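Local coordinates for beta-lactamase (Klebsiella pneumoniae, PDB 6M5Q), which probably hydrolyses beta-lactam antibiotics as a class C serine enzyme, opening the lactam ring to give substituted beta-amino acids, at residues Trp279-Tyr284 with Val317-Thr322; Gly117-Gly122 with Arg154-Ile159; Phe67-Leu72 with Tyr228-Thr233. The protein carries 1 engineered substitution. All coordinates share one frame; numbering follows the deposited sequence.

Contact 1: Trp279-Tyr284 with Val317-Thr322; sequences WEQLPY and VWINKT. With IM2 ((5R)-5-[(1S,2R)-1-formyl-2-hydroxypropyl]-3-[(2-{[(E)-iminomethyl]amino}ethyl)sulfanyl]-4,5-dihydro-1H-pyrrole-2-carbox ylic acid), chain B.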
loop_
_atom_site.group_PDB
_atom_site.type_symbol
_atom_site.label_atom_id
_atom_site.label_comp_id
_atom_site.label_asym_id
_atom_site.label_seq_id
_atom_site.Cartn_x
_atom_site.Cartn_y
_atom_site.Cartn_z
ATOM N N TRP A 279 -6.517 -0.919 -2.620
ATOM C CA TRP A 279 -6.671 -2.095 -1.763
ATOM C C TRP A 279 -7.364 -3.228 -2.527
ATOM O O TRP A 279 -8.147 -2.995 -3.454
ATOM C CB TRP A 279 -7.545 -1.755 -0.542
ATOM C CG TRP A 279 -6.952 -0.750 0.395
ATOM C CD1 TRP A 279 -7.319 0.571 0.545
ATOM C CD2 TRP A 279 -5.902 -0.984 1.337
ATOM N NE1 TRP A 279 -6.565 1.168 1.526
ATOM C CE2 TRP A 279 -5.695 0.240 2.042
ATOM C CE3 TRP A 279 -5.133 -2.106 1.677
ATOM C CZ2 TRP A 279 -4.730 0.372 3.032
ATOM C CZ3 TRP A 279 -4.167 -1.973 2.677
ATOM C CH2 TRP A 279 -3.989 -0.744 3.339
ATOM N N GLU A 280 -7.098 -4.461 -2.098
ATOM C CA GLU A 280 -7.757 -5.664 -2.594
ATOM C C GLU A 280 -8.425 -6.356 -1.420
ATOM O O GLU A 280 -7.923 -6.285 -0.292
ATOM C CB GLU A 280 -6.715 -6.668 -3.170
ATOM C CG GLU A 280 -5.876 -6.114 -4.289
ATOM C CD GLU A 280 -4.975 -7.172 -4.901
ATOM O OE1 GLU A 280 -5.006 -8.343 -4.457
ATOM O OE2 GLU A 280 -4.225 -6.818 -5.823
ATOM N N GLN A 281 -9.552 -7.037 -1.668
ATOM C CA GLN A 281 -10.251 -7.695 -0.570
ATOM C C GLN A 281 -10.867 -9.012 -1.018
ATOM O O GLN A 281 -11.119 -9.242 -2.209
ATOM C CB GLN A 281 -11.295 -6.811 0.099
ATOM C CG GLN A 281 -12.495 -6.553 -0.780
ATOM C CD GLN A 281 -13.456 -5.527 -0.150
ATOM O OE1 GLN A 281 -13.048 -4.566 0.498
ATOM N NE2 GLN A 281 -14.768 -5.716 -0.383
ATOM N N LEU A 282 -11.122 -9.872 -0.023
ATOM C CA LEU A 282 -11.815 -11.146 -0.141
ATOM C C LEU A 282 -12.877 -11.216 0.946
ATOM O O LEU A 282 -12.734 -10.592 1.991
ATOM C CB LEU A 282 -10.843 -12.317 0.058
ATOM C CG LEU A 282 -9.866 -12.627 -1.076
ATOM C CD1 LEU A 282 -8.801 -13.575 -0.606
ATOM C CD2 LEU A 282 -10.624 -13.252 -2.216
ATOM N N PRO A 283 -13.948 -11.977 0.736
ATOM C CA PRO A 283 -14.885 -12.220 1.844
ATOM C C PRO A 283 -14.190 -12.905 3.012
ATOM O O PRO A 283 -13.284 -13.716 2.834
ATOM C CB PRO A 283 -15.952 -13.125 1.216
ATOM C CG PRO A 283 -15.900 -12.788 -0.253
ATOM C CD PRO A 283 -14.454 -12.495 -0.549
ATOM N N TYR A 284 -14.597 -12.535 4.234
ATOM C CA TYR A 284 -14.100 -13.127 5.455
ATOM C C TYR A 284 -15.230 -13.910 6.113
ATOM O O TYR A 284 -16.364 -13.427 6.145
ATOM C CB TYR A 284 -13.627 -12.022 6.408
ATOM C CG TYR A 284 -13.131 -12.561 7.717
ATOM C CD1 TYR A 284 -11.802 -12.892 7.884
ATOM C CD2 TYR A 284 -14.006 -12.776 8.778
ATOM C CE1 TYR A 284 -11.341 -13.415 9.081
ATOM C CE2 TYR A 284 -13.557 -13.301 9.971
ATOM C CZ TYR A 284 -12.230 -13.620 10.110
ATOM O OH TYR A 284 -11.802 -14.135 11.312
ATOM N N VAL A 317 -14.841 -8.598 5.655
ATOM C CA VAL A 317 -13.902 -8.814 4.562
ATOM C C VAL A 317 -12.490 -8.799 5.105
ATOM O O VAL A 317 -12.211 -8.209 6.150
ATOM C CB VAL A 317 -14.021 -7.748 3.444
ATOM C CG1 VAL A 317 -15.317 -7.941 2.631
ATOM C CG2 VAL A 317 -13.933 -6.353 4.010
ATOM N N TRP A 318 -11.602 -9.448 4.348
ATOM C CA TRP A 318 -10.159 -9.416 4.551
ATOM C C TRP A 318 -9.616 -8.420 3.531
ATOM O O TRP A 318 -9.696 -8.655 2.329
ATOM C CB TRP A 318 -9.613 -10.808 4.268
ATOM C CG TRP A 318 -8.124 -10.961 4.228
ATOM C CD1 TRP A 318 -7.286 -10.651 3.182
ATOM C CD2 TRP A 318 -7.301 -11.570 5.233
ATOM N NE1 TRP A 318 -5.992 -10.990 3.500
ATOM C CE2 TRP A 318 -5.970 -11.564 4.747
ATOM C CE3 TRP A 318 -7.559 -12.120 6.494
ATOM C CZ2 TRP A 318 -4.908 -12.076 5.488
ATOM C CZ3 TRP A 318 -6.497 -12.617 7.229
ATOM C CH2 TRP A 318 -5.188 -12.595 6.720
ATOM N N ILE A 319 -9.106 -7.279 4.003
ATOM C CA ILE A 319 -8.572 -6.226 3.132
ATOM C C ILE A 319 -7.061 -6.288 3.212
ATOM O O ILE A 319 -6.507 -6.389 4.309
ATOM C CB ILE A 319 -9.092 -4.843 3.555
ATOM C CG1 ILE A 319 -10.623 -4.839 3.542
ATOM C CG2 ILE A 319 -8.544 -3.781 2.607
ATOM C CD1 ILE A 319 -11.237 -3.537 4.027
ATOM N N ASN A 320 -6.369 -6.232 2.071
ATOM C CA ASN A 320 -4.924 -6.437 2.140
ATOM C C ASN A 320 -4.213 -5.765 0.974
ATOM O O ASN A 320 -4.822 -5.361 -0.025
ATOM C CB ASN A 320 -4.546 -7.940 2.304
ATOM C CG ASN A 320 -4.794 -8.796 1.049
ATOM O OD1 ASN A 320 -5.439 -8.370 0.050
ATOM N ND2 ASN A 320 -4.301 -10.005 1.095
ATOM N N LYS A 321 -2.900 -5.647 1.138
ATOM C CA LYS A 321 -2.044 -5.123 0.080
ATOM C C LYS A 321 -0.628 -5.617 0.328
ATOM O O LYS A 321 -0.130 -5.535 1.450
ATOM C CB LYS A 321 -2.071 -3.591 0.093
ATOM C CG LYS A 321 -1.284 -2.944 -1.052
ATOM C CD LYS A 321 -2.102 -2.977 -2.299
ATOM C CE LYS A 321 -1.231 -2.696 -3.512
ATOM N NZ LYS A 321 -0.518 -3.906 -3.940
ATOM N N THR A 322 0.022 -6.118 -0.724
ATOM C CA THR A 322 1.442 -6.444 -0.699
ATOM C C THR A 322 2.226 -5.309 -1.341
ATOM O O THR A 322 1.708 -4.544 -2.151
ATOM C CB THR A 322 1.734 -7.728 -1.488
ATOM O OG1 THR A 322 1.386 -7.526 -2.857
ATOM C CG2 THR A 322 0.939 -8.899 -0.949
HETATM C C7 IM2 B . 4.724 -3.078 -5.951
HETATM C C2 IM2 B . 3.118 -5.362 -7.689
HETATM C C6 IM2 B . 5.522 -3.179 -7.296
HETATM C C5 IM2 B . 4.717 -3.747 -8.344
HETATM C C3 IM2 B . 2.481 -4.011 -7.845
HETATM O O7 IM2 B . 5.074 -3.726 -5.011
HETATM C C61 IM2 B . 5.956 -1.745 -7.730
HETATM O O62 IM2 B . 6.750 -1.874 -8.874
HETATM C C62 IM2 B . 6.729 -1.074 -6.614
HETATM N N4 IM2 B . 3.293 -3.107 -8.351
HETATM C C31 IM2 B . 1.158 -3.641 -7.226
HETATM O O31 IM2 B . 0.827 -4.239 -6.178
HETATM O O32 IM2 B . 0.435 -2.774 -7.783
HETATM S S21 IM2 B . 2.108 -6.696 -8.385
HETATM C C22 IM2 B . 0.492 -6.974 -7.550
HETATM C C23 IM2 B . 0.464 -7.307 -6.041
HETATM N N24 IM2 B . -0.815 -7.929 -5.645
HETATM C C25 IM2 B . -1.671 -7.696 -4.459
HETATM N N26 IM2 B . -1.543 -6.900 -3.465
HETATM C C1 IM2 B . 4.422 -5.278 -8.149
#

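Contact 2: Gly117-Gly122 with Arg154-Ile159; sequences GTHTSG and RVFSNI. Engineered in segment 154-159: Phe-156 (natural residue Tyr). With IM2 ((5R)-5-[(1S,2R)-1-formyl-2-hydroxypropyl]-3-[(2-{[(E)-iminomethyl]amino}ethyl)sulfanyl]-4,5-dihydro-1H-pyrrole-2-carbox ylic acid), chain B.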
loop_
_atom_site.group_PDB
_atom_site.type_symbol
_atom_site.label_atom_id
_atom_site.label_comp_id
_atom_site.label_asym_id
_atom_site.label_seq_id
_atom_site.Cartn_x
_atom_site.Cartn_y
_atom_site.Cartn_z
ATOM N N GLY A 117 -7.315 4.208 -10.711
ATOM C CA GLY A 117 -7.401 3.857 -9.298
ATOM C C GLY A 117 -7.675 2.399 -9.000
ATOM O O GLY A 117 -7.638 2.005 -7.820
ATOM N N THR A 118 -7.967 1.599 -10.030
ATOM C CA THR A 118 -8.347 0.194 -9.879
ATOM C C THR A 118 -7.547 -0.726 -10.785
ATOM O O THR A 118 -7.919 -1.886 -10.967
ATOM C CB THR A 118 -9.852 0.004 -10.154
ATOM O OG1 THR A 118 -10.137 0.489 -11.474
ATOM C CG2 THR A 118 -10.704 0.756 -9.141
ATOM N N HIS A 119 -6.501 -0.220 -11.424
ATOM C CA HIS A 119 -5.666 -1.026 -12.310
ATOM C C HIS A 119 -6.425 -1.516 -13.535
ATOM O O HIS A 119 -6.117 -2.575 -14.071
ATOM C CB HIS A 119 -4.974 -2.177 -11.565
ATOM C CG HIS A 119 -4.060 -1.710 -10.476
ATOM N ND1 HIS A 119 -3.114 -0.727 -10.680
ATOM C CD2 HIS A 119 -3.954 -2.077 -9.175
ATOM C CE1 HIS A 119 -2.452 -0.522 -9.550
ATOM N NE2 HIS A 119 -2.942 -1.328 -8.627
ATOM N N THR A 120 -7.408 -0.747 -14.005
ATOM C CA THR A 120 -8.192 -1.168 -15.157
ATOM C C THR A 120 -8.032 -0.229 -16.349
ATOM O O THR A 120 -8.776 -0.356 -17.332
ATOM C CB THR A 120 -9.672 -1.340 -14.795
ATOM O OG1 THR A 120 -10.177 -0.152 -14.210
ATOM C CG2 THR A 120 -9.898 -2.550 -13.837
ATOM N N SER A 121 -7.055 0.674 -16.337
ATOM C CA SER A 121 -6.836 1.466 -17.552
ATOM C C SER A 121 -6.190 0.642 -18.671
ATOM O O SER A 121 -6.382 0.962 -19.854
ATOM C CB SER A 121 -5.961 2.695 -17.273
ATOM O OG SER A 121 -4.590 2.332 -17.080
ATOM N N GLY A 122 -5.425 -0.396 -18.333
ATOM C CA GLY A 122 -4.613 -1.124 -19.309
ATOM C C GLY A 122 -3.181 -0.652 -19.415
ATOM O O GLY A 122 -2.378 -1.297 -20.123
ATOM N N ARG A 154 -7.809 -6.152 -15.704
ATOM C CA ARG A 154 -6.997 -5.657 -14.600
ATOM C C ARG A 154 -5.532 -5.913 -14.925
ATOM O O ARG A 154 -5.133 -7.053 -15.194
ATOM C CB ARG A 154 -7.388 -6.324 -13.286
ATOM C CG ARG A 154 -6.776 -5.593 -12.088
ATOM C CD ARG A 154 -7.333 -6.086 -10.774
ATOM N NE ARG A 154 -6.917 -7.455 -10.520
ATOM C CZ ARG A 154 -6.583 -7.927 -9.320
ATOM N NH1 ARG A 154 -6.595 -7.133 -8.251
ATOM N NH2 ARG A 154 -6.227 -9.196 -9.201
ATOM N N VAL A 155 -4.737 -4.850 -14.920
ATOM C CA VAL A 155 -3.297 -4.940 -15.115
ATOM C C VAL A 155 -2.693 -4.031 -14.058
ATOM O O VAL A 155 -2.918 -2.819 -14.085
ATOM C CB VAL A 155 -2.872 -4.467 -16.510
ATOM C CG1 VAL A 155 -1.355 -4.366 -16.597
ATOM C CG2 VAL A 155 -3.440 -5.397 -17.602
ATOM N N PHE A 156 -1.953 -4.601 -13.115
ATOM C CA PHE A 156 -1.334 -3.767 -12.096
ATOM C C PHE A 156 -0.386 -2.795 -12.772
ATOM O O PHE A 156 0.380 -3.183 -13.657
ATOM C CB PHE A 156 -0.576 -4.634 -11.094
ATOM C CG PHE A 156 -1.475 -5.501 -10.274
ATOM C CD1 PHE A 156 -2.115 -4.988 -9.161
ATOM C CD2 PHE A 156 -1.713 -6.817 -10.644
ATOM C CE1 PHE A 156 -2.975 -5.777 -8.409
ATOM C CE2 PHE A 156 -2.569 -7.618 -9.897
ATOM C CZ PHE A 156 -3.199 -7.092 -8.776
ATOM N N SER A 157 -0.452 -1.524 -12.378
ATOM C CA SER A 157 0.268 -0.495 -13.114
ATOM C C SER A 157 0.872 0.548 -12.186
ATOM O O SER A 157 0.142 1.210 -11.441
ATOM C CB SER A 157 -0.647 0.183 -14.129
ATOM O OG SER A 157 0.075 1.185 -14.831
ATOM N N ASN A 158 2.195 0.741 -12.267
ATOM C CA ASN A 158 2.785 1.887 -11.584
ATOM C C ASN A 158 2.453 3.183 -12.294
ATOM O O ASN A 158 2.309 4.224 -11.642
ATOM C CB ASN A 158 4.300 1.757 -11.495
ATOM C CG ASN A 158 4.737 0.579 -10.637
ATOM O OD1 ASN A 158 3.960 0.024 -9.858
ATOM N ND2 ASN A 158 6.014 0.227 -10.740
ATOM N N ILE A 159 2.339 3.156 -13.628
ATOM C CA ILE A 159 1.997 4.368 -14.374
ATOM C C ILE A 159 0.600 4.840 -14.008
ATOM O O ILE A 159 0.387 6.023 -13.736
ATOM C CB ILE A 159 2.109 4.129 -15.890
ATOM C CG1 ILE A 159 3.421 3.441 -16.243
ATOM C CG2 ILE A 159 1.961 5.450 -16.634
ATOM C CD1 ILE A 159 3.520 3.139 -17.737
HETATM C C7 IM2 B . 4.724 -3.078 -5.951
HETATM C C2 IM2 B . 3.118 -5.362 -7.689
HETATM C C6 IM2 B . 5.522 -3.179 -7.296
HETATM C C5 IM2 B . 4.717 -3.747 -8.344
HETATM C C3 IM2 B . 2.481 -4.011 -7.845
HETATM O O7 IM2 B . 5.074 -3.726 -5.011
HETATM C C61 IM2 B . 5.956 -1.745 -7.730
HETATM O O62 IM2 B . 6.750 -1.874 -8.874
HETATM C C62 IM2 B . 6.729 -1.074 -6.614
HETATM N N4 IM2 B . 3.293 -3.107 -8.351
HETATM C C31 IM2 B . 1.158 -3.641 -7.226
HETATM O O31 IM2 B . 0.827 -4.239 -6.178
HETATM O O32 IM2 B . 0.435 -2.774 -7.783
HETATM S S21 IM2 B . 2.108 -6.696 -8.385
HETATM C C22 IM2 B . 0.492 -6.974 -7.550
HETATM C C23 IM2 B . 0.464 -7.307 -6.041
HETATM N N24 IM2 B . -0.815 -7.929 -5.645
HETATM C C25 IM2 B . -1.671 -7.696 -4.459
HETATM N N26 IM2 B . -1.543 -6.900 -3.465
HETATM C C1 IM2 B . 4.422 -5.278 -8.149
HETATM O O HOH W 1 -3.539 -0.988 -16.010
#

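Contact 3: Phe67-Leu72 with Tyr228-Thr233; sequences FEVGSL and YGIKTT. With IM2 ((5R)-5-[(1S,2R)-1-formyl-2-hydroxypropyl]-3-[(2-{[(E)-iminomethyl]amino}ethyl)sulfanyl]-4,5-dihydro-1H-pyrrole-2-carbox ylic acid), chain B.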
loop_
_atom_site.group_PDB
_atom_site.type_symbol
_atom_site.label_atom_id
_atom_site.label_comp_id
_atom_site.label_asym_id
_atom_site.label_seq_id
_atom_site.Cartn_x
_atom_site.Cartn_y
_atom_site.Cartn_z
ATOM N N PHE A 67 11.399 1.092 6.815
ATOM C CA PHE A 67 11.484 0.132 5.731
ATOM C C PHE A 67 10.833 0.731 4.495
ATOM O O PHE A 67 9.841 1.469 4.592
ATOM C CB PHE A 67 10.668 -1.123 6.086
ATOM C CG PHE A 67 11.237 -1.940 7.234
ATOM C CD1 PHE A 67 10.973 -1.603 8.549
ATOM C CD2 PHE A 67 11.996 -3.083 6.993
ATOM C CE1 PHE A 67 11.462 -2.374 9.605
ATOM C CE2 PHE A 67 12.485 -3.861 8.067
ATOM C CZ PHE A 67 12.210 -3.504 9.355
ATOM N N GLU A 68 11.351 0.370 3.320
ATOM C CA GLU A 68 10.606 0.634 2.094
ATOM C C GLU A 68 9.418 -0.311 2.031
ATOM O O GLU A 68 9.526 -1.487 2.377
ATOM C CB GLU A 68 11.502 0.388 0.884
ATOM C CG GLU A 68 12.711 1.321 0.839
ATOM C CD GLU A 68 13.736 0.967 -0.217
ATOM O OE1 GLU A 68 13.523 0.059 -1.053
ATOM O OE2 GLU A 68 14.795 1.614 -0.188
ATOM N N VAL A 69 8.274 0.196 1.580
ATOM C CA VAL A 69 7.074 -0.630 1.475
ATOM C C VAL A 69 6.587 -0.800 0.048
ATOM O O VAL A 69 5.568 -1.460 -0.171
ATOM C CB VAL A 69 5.945 -0.147 2.399
ATOM C CG1 VAL A 69 6.443 -0.180 3.850
ATOM C CG2 VAL A 69 5.443 1.238 1.977
ATOM N N GLY A 70 7.306 -0.279 -0.926
ATOM C CA GLY A 70 6.982 -0.580 -2.307
ATOM C C GLY A 70 5.545 -0.235 -2.633
ATOM O O GLY A 70 5.059 0.854 -2.301
ATOM N N SER A 71 4.839 -1.179 -3.265
ATOM C CA SER A 71 3.483 -0.916 -3.733
ATOM C C SER A 71 2.462 -0.693 -2.625
ATOM O O SER A 71 1.345 -0.261 -2.946
ATOM C CB SER A 71 2.994 -2.019 -4.677
ATOM O OG SER A 71 3.820 -2.081 -5.838
ATOM N N LEU A 72 2.804 -0.871 -1.343
ATOM C CA LEU A 72 1.881 -0.334 -0.336
ATOM C C LEU A 72 1.707 1.166 -0.518
ATOM O O LEU A 72 0.687 1.727 -0.092
ATOM C CB LEU A 72 2.376 -0.582 1.090
ATOM C CG LEU A 72 2.408 -1.993 1.661
ATOM C CD1 LEU A 72 2.639 -1.977 3.164
ATOM C CD2 LEU A 72 1.161 -2.647 1.356
ATOM N N TYR A 228 5.784 3.734 -5.352
ATOM C CA TYR A 228 6.720 3.005 -4.499
ATOM C C TYR A 228 7.539 3.919 -3.592
ATOM O O TYR A 228 8.589 3.486 -3.103
ATOM C CB TYR A 228 7.655 2.075 -5.358
ATOM C CG TYR A 228 8.413 2.813 -6.448
ATOM C CD1 TYR A 228 9.600 3.493 -6.182
ATOM C CD2 TYR A 228 7.921 2.851 -7.745
ATOM C CE1 TYR A 228 10.278 4.196 -7.189
ATOM C CE2 TYR A 228 8.600 3.553 -8.759
ATOM C CZ TYR A 228 9.764 4.217 -8.458
ATOM O OH TYR A 228 10.465 4.921 -9.426
ATOM N N GLY A 229 7.083 5.131 -3.298
ATOM C CA GLY A 229 7.937 6.063 -2.587
ATOM C C GLY A 229 7.959 5.997 -1.076
ATOM O O GLY A 229 8.803 6.674 -0.480
ATOM N N ILE A 230 7.057 5.287 -0.413
ATOM C CA ILE A 230 6.924 5.426 1.042
ATOM C C ILE A 230 7.993 4.617 1.770
ATOM O O ILE A 230 8.216 3.421 1.498
ATOM C CB ILE A 230 5.513 5.016 1.492
ATOM C CG1 ILE A 230 4.444 5.996 0.960
ATOM C CG2 ILE A 230 5.432 4.852 3.026
ATOM C CD1 ILE A 230 4.376 7.322 1.704
ATOM N N LYS A 231 8.629 5.260 2.746
ATOM C CA LYS A 231 9.449 4.607 3.762
ATOM C C LYS A 231 8.815 4.909 5.110
ATOM O O LYS A 231 8.469 6.070 5.377
ATOM C CB LYS A 231 10.886 5.165 3.729
ATOM C CG LYS A 231 11.623 4.896 2.409
ATOM C CD LYS A 231 11.476 6.070 1.391
ATOM C CE LYS A 231 11.772 5.654 -0.038
ATOM N NZ LYS A 231 11.624 6.855 -0.868
ATOM N N THR A 232 8.627 3.892 5.952
ATOM C CA THR A 232 7.816 4.086 7.153
ATOM C C THR A 232 8.166 3.031 8.194
ATOM O O THR A 232 8.901 2.074 7.919
ATOM C CB THR A 232 6.328 4.050 6.774
ATOM O OG1 THR A 232 5.516 4.357 7.916
ATOM C CG2 THR A 232 5.944 2.689 6.191
ATOM N N THR A 233 7.648 3.233 9.399
ATOM C CA THR A 233 7.809 2.274 10.486
ATOM C C THR A 233 6.568 1.388 10.567
ATOM O O THR A 233 5.473 1.754 10.128
ATOM C CB THR A 233 7.974 2.969 11.834
ATOM O OG1 THR A 233 6.751 3.644 12.134
ATOM C CG2 THR A 233 9.138 3.958 11.817
HETATM C C7 IM2 B . 4.724 -3.078 -5.951
HETATM C C2 IM2 B . 3.118 -5.362 -7.689
HETATM C C6 IM2 B . 5.522 -3.179 -7.296
HETATM C C5 IM2 B . 4.717 -3.747 -8.344
HETATM C C3 IM2 B . 2.481 -4.011 -7.845
HETATM O O7 IM2 B . 5.074 -3.726 -5.011
HETATM C C61 IM2 B . 5.956 -1.745 -7.730
HETATM O O62 IM2 B . 6.750 -1.874 -8.874
HETATM C C62 IM2 B . 6.729 -1.074 -6.614
HETATM N N4 IM2 B . 3.293 -3.107 -8.351
HETATM C C31 IM2 B . 1.158 -3.641 -7.226
HETATM O O31 IM2 B . 0.827 -4.239 -6.178
HETATM O O32 IM2 B . 0.435 -2.774 -7.783
HETATM S S21 IM2 B . 2.108 -6.696 -8.385
HETATM C C22 IM2 B . 0.492 -6.974 -7.550
HETATM C C23 IM2 B . 0.464 -7.307 -6.041
HETATM N N24 IM2 B . -0.815 -7.929 -5.645
HETATM C C25 IM2 B . -1.671 -7.696 -4.459
HETATM N N26 IM2 B . -1.543 -6.900 -3.465
HETATM C C1 IM2 B . 4.422 -5.278 -8.149
HETATM O O HOH W 2 9.085 2.035 -0.811
#

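Contact 1: Trp279-Tyr284 with Val317-Thr322
Glu-280 and Leu-282 pair with Asn-320 and Trp-318 in an antiparallel stretch of the large beta-sheet of the class C fold, on the strand that carries the Lys-Thr-Gly motif begun by Lys-321 and Thr-322. The two short strand segments run at 160° to each other. Two hydrogen-bonded pairs join the backbones. In the first, Asn-320 N meets Glu-280 O at 2.8 Å, whereas Glu-280 N to Asn-320 O is longer, at 3.2 Å. In the second, Trp-318 N reaches Leu-282 O at 2.9 Å and Leu-282 N reaches Trp-318 O at 3.0 Å. Between them Gln-281 faces Ile-319 without such bonds, the CA of Gln-281 directing its hydrogen at Trp-318 O.

Apolar contacts occupy both faces. On the face of Gln-281 and Ile-319, the side chains of Ile-319 and Trp-279 cross at about a right angle, with CG2 of Ile-319 3.9 Å from CB of Trp-279. The indole of Trp-279 brings its six-membered part to Lys-321, its CZ3 lying 3.7 Å from CB of Lys-321, while Asn-320 O sits near the ring plane at the edge. Phe-334 of strand 328-335 meets the same indole edge-to-face. On the other face, Leu-282 and Trp-318 both touch Leu-291 of helix 288-293.

Ligand contacts gather at the Lys-321 end. The extended Glu-280 chain lays its carboxylate beside C25 in the tail of IM2, and Arg-154 adds a long, weak ion pair to that carboxylate. Lys-321 starts with CG anti to the backbone N (chi1 -176°), then bends at chi2 and chi4, which curls NZ back to donate to Thr-322 O in the carbonyl plane. Lys-321 NZ also grips the IM2 carboxylate at O31, 2.6 Å away, and Thr-322 OG1 accepts from IM2 N26 at 3.1 Å.

Contact 2: Gly117-Gly122 with Arg154-Ile159
His-119 lies against the backbone and ring of Phe-156, the engineered residue at the tyrosine position of the class C Tyr-Ser-Asn motif, here Phe-156 to Asn-158. The backbone of His-119 is tied first: Val-155 N donates to His-119 O at 2.8 Å. From there His-119 CB rests 3.3 Å from Val-155 O. With CG anti to the carbonyl carbon (chi1 -61°), the imidazole swings over the neighbouring chain, and Phe-156 CA forms a CH-pi contact over one face of the His-119 ring, 4.0 Å from its centroid. ND1 and CE1 turn to the backbone of Ser-157, whose OG caps Gly-160 N at the start of helix 158-171 and is also hydrogen-bonded to Gln-124 O. His-119 CD2, on the other flank of CG from ND1, approaches CD1 of Phe-156 at 3.4 Å; the two ring planes stand at 55°. At the tip, His-119 NE2 is 3.8 Å from IM2 O32.

The Phe-156 ring continues toward the ligand, with IM2 C22 over its centre, 3.5 Å above the plane. Its CZ lies over a face of the Arg-154 guanidinium, whose NH1 is hydrogen-bonded to Gln-275. Asn-158 completes the motif: Asn-158 ND2 donates to IM2 O62 across 2.9 Å at 168°, while OD1 accepts from Lys-74 NZ.

Contact 3: Phe67-Leu72 with Tyr228-Thr233
Phe-67 carries its ring beside Thr-232, whose carbonyl O lies at the ring edge, near its plane; Phe-328 of strand 328-335 packs against the same side chain. The ring of Tyr-228, at the other end, meets the methyl C62 of IM2 obliquely, and CB of Tyr-228 approaches C62 of IM2 to 3.5 Å; its OH is hydrogen-bonded to Glu-221 N. The third flat group, the Glu-68 carboxylate, is taken up by Tyr-205, Val-218 N and Thr-325, while its CG runs alongside CG of Lys-231.

The backbones form an edge of a small antiparallel sheet of three short strands, 67-68, 231-232 and 193-194, just before the Ser-X-X-Lys motif that runs from Ser-71 to Lys-74. Phe-67 N donates to Thr-232 O at 2.9 Å, and Thr-232 N returns the bond to Phe-67 O at 3.0 Å; both donors are tilted from the carbonyl planes. Val-69 N then reaches Ile-230 O at 3.2 Å. Beyond that bond the chains stay close, Tyr-228 CA pointing its hydrogen at Gly-70 O, but a water carries the polar link, accepting from Gly-70 N and donating to Tyr-228 O and Ile-230 O.

Val-69 splits its methyls, CG1 against CG2 of Thr-232 at 3.7 Å, CG2 against CG2 of Ile-230 at 3.8 Å. Lys-231 bends at chi2, and NZ hydrogen-bonds to Leu-195 O and, from above its carbonyl plane, to Gly-229 O. Ser-71 OG is joined to C7 of IM2 by a covalent bond of 1.4 Å.

The three contacts ring one active site, and IM2 touches all of them. Contact 3 opens first along the chain, at 67-72; both segments of contact 2 follow before 228-233 closes it, and contact 1 comes last. Contact 1 lies within the large antiparallel sheet, one of whose outermost strands, 153-154, includes Arg-154 of contact 2; contact 3 uses a separate three-stranded sheet. Centres are about 17 Å apart for contacts 1 and 2, and about 19 Å for the other pairs. Glu-280 meets Phe-156, and Lys-321 packs on Ser-71 and Leu-72, whereas contacts 2 and 3 do not touch. Three motifs far apart in the chain thus converge on the ligand bound to Ser-71.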